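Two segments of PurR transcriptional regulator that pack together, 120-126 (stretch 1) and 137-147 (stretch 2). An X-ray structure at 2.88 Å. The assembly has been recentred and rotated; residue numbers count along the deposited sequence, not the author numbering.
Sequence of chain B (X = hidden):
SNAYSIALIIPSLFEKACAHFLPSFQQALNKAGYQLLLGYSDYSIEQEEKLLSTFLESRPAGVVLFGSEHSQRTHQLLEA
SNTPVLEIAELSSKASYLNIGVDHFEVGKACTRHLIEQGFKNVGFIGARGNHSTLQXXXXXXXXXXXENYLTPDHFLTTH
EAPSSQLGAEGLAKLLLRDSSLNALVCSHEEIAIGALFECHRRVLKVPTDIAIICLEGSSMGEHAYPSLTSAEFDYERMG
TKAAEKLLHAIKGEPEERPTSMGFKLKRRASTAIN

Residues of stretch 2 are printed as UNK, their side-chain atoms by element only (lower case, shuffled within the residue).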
# COMPACT_ATOMS: atom_id res chain seq x y z
N PHE B 120 -5.30 9.58 29.76
CA PHE B 120 -4.03 8.89 29.50
C PHE B 120 -2.89 9.90 29.40
O PHE B 120 -2.55 10.42 28.33
CB PHE B 120 -4.14 8.06 28.24
CG PHE B 120 -5.27 7.06 28.28
CD1 PHE B 120 -6.47 7.32 27.62
CD2 PHE B 120 -5.14 5.87 28.98
CE1 PHE B 120 -7.53 6.42 27.64
CE2 PHE B 120 -6.18 4.97 29.04
CZ PHE B 120 -7.39 5.24 28.35
N LYS B 121 -2.28 10.19 30.53
CA LYS B 121 -1.36 11.31 30.57
C LYS B 121 0.12 10.96 30.31
O LYS B 121 0.98 11.87 30.40
CB LYS B 121 -1.54 12.10 31.89
CG LYS B 121 -2.93 12.79 31.98
CD LYS B 121 -3.15 13.50 33.29
CE LYS B 121 -3.98 14.76 33.06
NZ LYS B 121 -3.57 15.95 33.94
N ASN B 122 0.48 9.71 30.03
CA ASN B 122 1.90 9.56 29.72
C ASN B 122 2.27 8.82 28.48
O ASN B 122 2.63 7.65 28.50
CB ASN B 122 2.84 9.33 30.92
CG ASN B 122 2.49 8.15 31.72
OD1 ASN B 122 2.46 8.21 32.96
ND2 ASN B 122 2.22 7.04 31.04
N VAL B 123 2.23 9.61 27.42
CA VAL B 123 2.11 9.16 26.08
C VAL B 123 3.48 9.05 25.49
O VAL B 123 4.28 9.92 25.67
CB VAL B 123 1.34 10.21 25.26
CG1 VAL B 123 0.96 9.64 23.91
CG2 VAL B 123 0.11 10.65 26.00
N GLY B 124 3.72 7.96 24.77
CA GLY B 124 4.91 7.85 23.96
C GLY B 124 4.50 8.08 22.53
O GLY B 124 3.30 8.06 22.18
N PHE B 125 5.50 8.29 21.68
CA PHE B 125 5.25 8.50 20.26
C PHE B 125 6.14 7.59 19.43
O PHE B 125 7.34 7.50 19.68
CB PHE B 125 5.60 9.96 19.93
CG PHE B 125 5.36 10.35 18.50
CD1 PHE B 125 4.13 10.88 18.11
CD2 PHE B 125 6.38 10.24 17.56
CE1 PHE B 125 3.90 11.29 16.79
CE2 PHE B 125 6.17 10.64 16.21
CZ PHE B 125 4.93 11.17 15.83
N ILE B 126 5.57 6.94 18.43
CA ILE B 126 6.41 6.22 17.52
C ILE B 126 6.05 6.68 16.12
O ILE B 126 4.90 6.60 15.73
CB ILE B 126 6.20 4.72 17.65
CG1 ILE B 126 6.57 4.24 19.06
CG2 ILE B 126 7.05 3.98 16.68
CD1 ILE B 126 5.92 2.90 19.41
N UNK B 137 6.28 17.55 11.74
CA UNK B 137 5.08 18.30 12.06
C UNK B 137 4.15 17.54 12.98
O UNK B 137 3.46 18.15 13.76
n UNK B 137 4.79 21.98 11.16
n UNK B 137 5.06 23.74 12.59
c UNK B 137 4.07 21.06 10.29
c UNK B 137 4.36 18.64 10.80
c UNK B 137 4.26 23.00 11.84
c UNK B 137 4.93 19.85 10.07
n UNK B 137 2.97 23.27 11.80
N UNK B 138 4.13 16.22 12.91
CA UNK B 138 3.31 15.41 13.82
C UNK B 138 3.96 15.30 15.19
O UNK B 138 3.27 15.35 16.20
c UNK B 138 3.09 13.99 13.28
c UNK B 138 2.72 12.43 11.35
n UNK B 138 3.83 11.70 11.39
o UNK B 138 1.63 11.97 10.98
c UNK B 138 2.83 13.87 11.80
N UNK B 139 5.28 15.11 15.22
CA UNK B 139 6.06 15.02 16.45
C UNK B 139 5.81 16.27 17.23
O UNK B 139 5.44 16.23 18.39
c UNK B 139 9.72 14.74 17.26
c UNK B 139 7.55 15.00 16.15
c UNK B 139 8.51 14.01 16.80
c UNK B 139 7.91 13.29 17.97
N UNK B 140 6.02 17.39 16.55
CA UNK B 140 5.86 18.69 17.12
C UNK B 140 4.44 18.85 17.62
O UNK B 140 4.22 19.36 18.71
c UNK B 140 8.66 19.80 16.67
c UNK B 140 9.39 20.68 14.80
n UNK B 140 9.77 20.24 15.99
c UNK B 140 6.14 19.74 16.08
n UNK B 140 8.09 20.54 14.70
c UNK B 140 7.59 19.99 15.86
N UNK B 141 3.48 18.39 16.82
CA UNK B 141 2.10 18.48 17.22
C UNK B 141 1.97 17.80 18.55
O UNK B 141 1.32 18.30 19.45
N UNK B 142 2.63 16.68 18.69
CA UNK B 142 2.46 15.87 19.88
C UNK B 142 3.15 16.53 21.06
O UNK B 142 2.63 16.51 22.17
c UNK B 142 4.59 13.37 21.37
c UNK B 142 6.76 12.47 22.90
c UNK B 142 3.28 13.67 20.86
n UNK B 142 3.08 12.46 22.76
c UNK B 142 6.97 13.21 21.72
c UNK B 142 2.96 14.44 19.64
c UNK B 142 5.89 13.69 20.95
c UNK B 142 2.39 13.11 21.74
c UNK B 142 4.42 12.61 22.56
c UNK B 142 5.50 12.17 23.33
N UNK B 143 4.30 17.14 20.80
CA UNK B 143 5.12 17.72 21.87
C UNK B 143 4.46 18.95 22.41
O UNK B 143 4.50 19.22 23.59
n UNK B 143 9.51 16.24 21.18
c UNK B 143 8.67 17.11 20.66
o UNK B 143 9.03 18.06 19.99
c UNK B 143 6.51 18.06 21.37
c UNK B 143 7.24 16.86 20.92
N UNK B 144 3.80 19.68 21.52
CA UNK B 144 2.99 20.81 21.93
C UNK B 144 1.96 20.35 22.97
O UNK B 144 2.01 20.73 24.14
o UNK B 144 1.83 22.73 21.07
c UNK B 144 2.29 21.43 20.73
N UNK B 145 1.05 19.48 22.53
CA UNK B 145 0.01 18.95 23.40
C UNK B 145 0.52 18.54 24.80
O UNK B 145 -0.16 18.84 25.81
c UNK B 145 -0.67 17.79 22.74
N UNK B 146 1.70 17.90 24.86
CA UNK B 146 2.29 17.48 26.14
C UNK B 146 2.70 18.70 26.97
O UNK B 146 2.18 18.93 28.07
se UNK B 146 2.05 14.11 26.02
c UNK B 146 3.23 13.39 27.41
c UNK B 146 3.26 15.37 25.13
c UNK B 146 3.50 16.61 25.92
N UNK B 147 3.65 19.46 26.44
CA UNK B 147 4.18 20.64 27.13
C UNK B 147 3.06 21.55 27.66
O UNK B 147 3.04 21.85 28.84
c UNK B 147 7.06 20.98 24.56
c UNK B 147 5.20 21.43 26.27
c UNK B 147 5.89 22.45 27.09
c UNK B 147 6.26 20.46 25.72

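Position 137 carries seven side-chain atoms: three carbons, a nitrogen, then a carbon bearing two more nitrogens. That guanidinium pattern is arginine; the Arg137 side chain is out of reach of stretch 1, its nearest approach being CB at 9.0 Å from Phe125 CZ. Position 138 has three carbons, the third holding one oxygen and one nitrogen, an amide on a two-carbon stem, hence Gln138. Its CB lies 4.2 Å from Phe125 CZ, and CA-to-CB points toward the strand.

Position 139 has four carbons forked at the second, which defines Leu139. Its CA-to-CB bond runs sideways, yet the side chain's end comes nearer: CD2 is 3.4 Å from Phe125 CD2. The same methyl sits 3.8 Å from the centroid of the Phe125 ring, 28° off the normal, so this is a CH-pi contact over the face. Both chi angles, near -134°, fall between rotamer wells.

One carbon followed by a five-membered ring of three carbons and two nitrogens marks position 140 as His140, which is out of reach of stretch 1. Position 141 has no side-chain atoms and is Gly141.

Position 142 has one carbon leading into fused five- and six-membered rings holding eight carbons and one nitrogen, the indole of Trp142. Phe125 CB lies 3.7 Å from the centroid of the six-membered ring formed by CD2, CE2, CE3, CZ2, CZ3 and CH2 of Trp142, only 5° off its normal. At the indole's edge, Val123 O is 3.5 Å from Trp142 CZ2.

Position 143 repeats the three-carbon amide pattern and is Gln143; position 144, one carbon and one oxygen, is Ser144; position 145, a single carbon, is Ala145. None touches stretch 1. Position 146 is an unbranched chain of two carbons, selenium and a terminal carbon: selenomethionine, Met146. Its SE lies 4.0 Å from Val123 CG2, and its CE lies 3.9 Å from Val123 N. Position 147 has four carbons forked at the first, with one arm two carbons long, and is Ile147, also out of reach.

The helix runs antiparallel to strand 123-126, at 174°, with a closest axis approach of 10.0 Å. Val123 and Phe125 point toward it, while the intervening Gly124 has no side chain and Ile126 points away. Phe125, with 110 Å² covered, meets Leu139 over one ring face; its ring and the six-membered ring of Trp142 are near parallel, at 27°, but slid apart with centroids 5.5 Å from each other. No hydrogen bond crosses the interface, so the 356 Å² contact rests on apolar packing and CH-pi geometry.

Stretch 2 (137-147) RQLHGWQSAMI
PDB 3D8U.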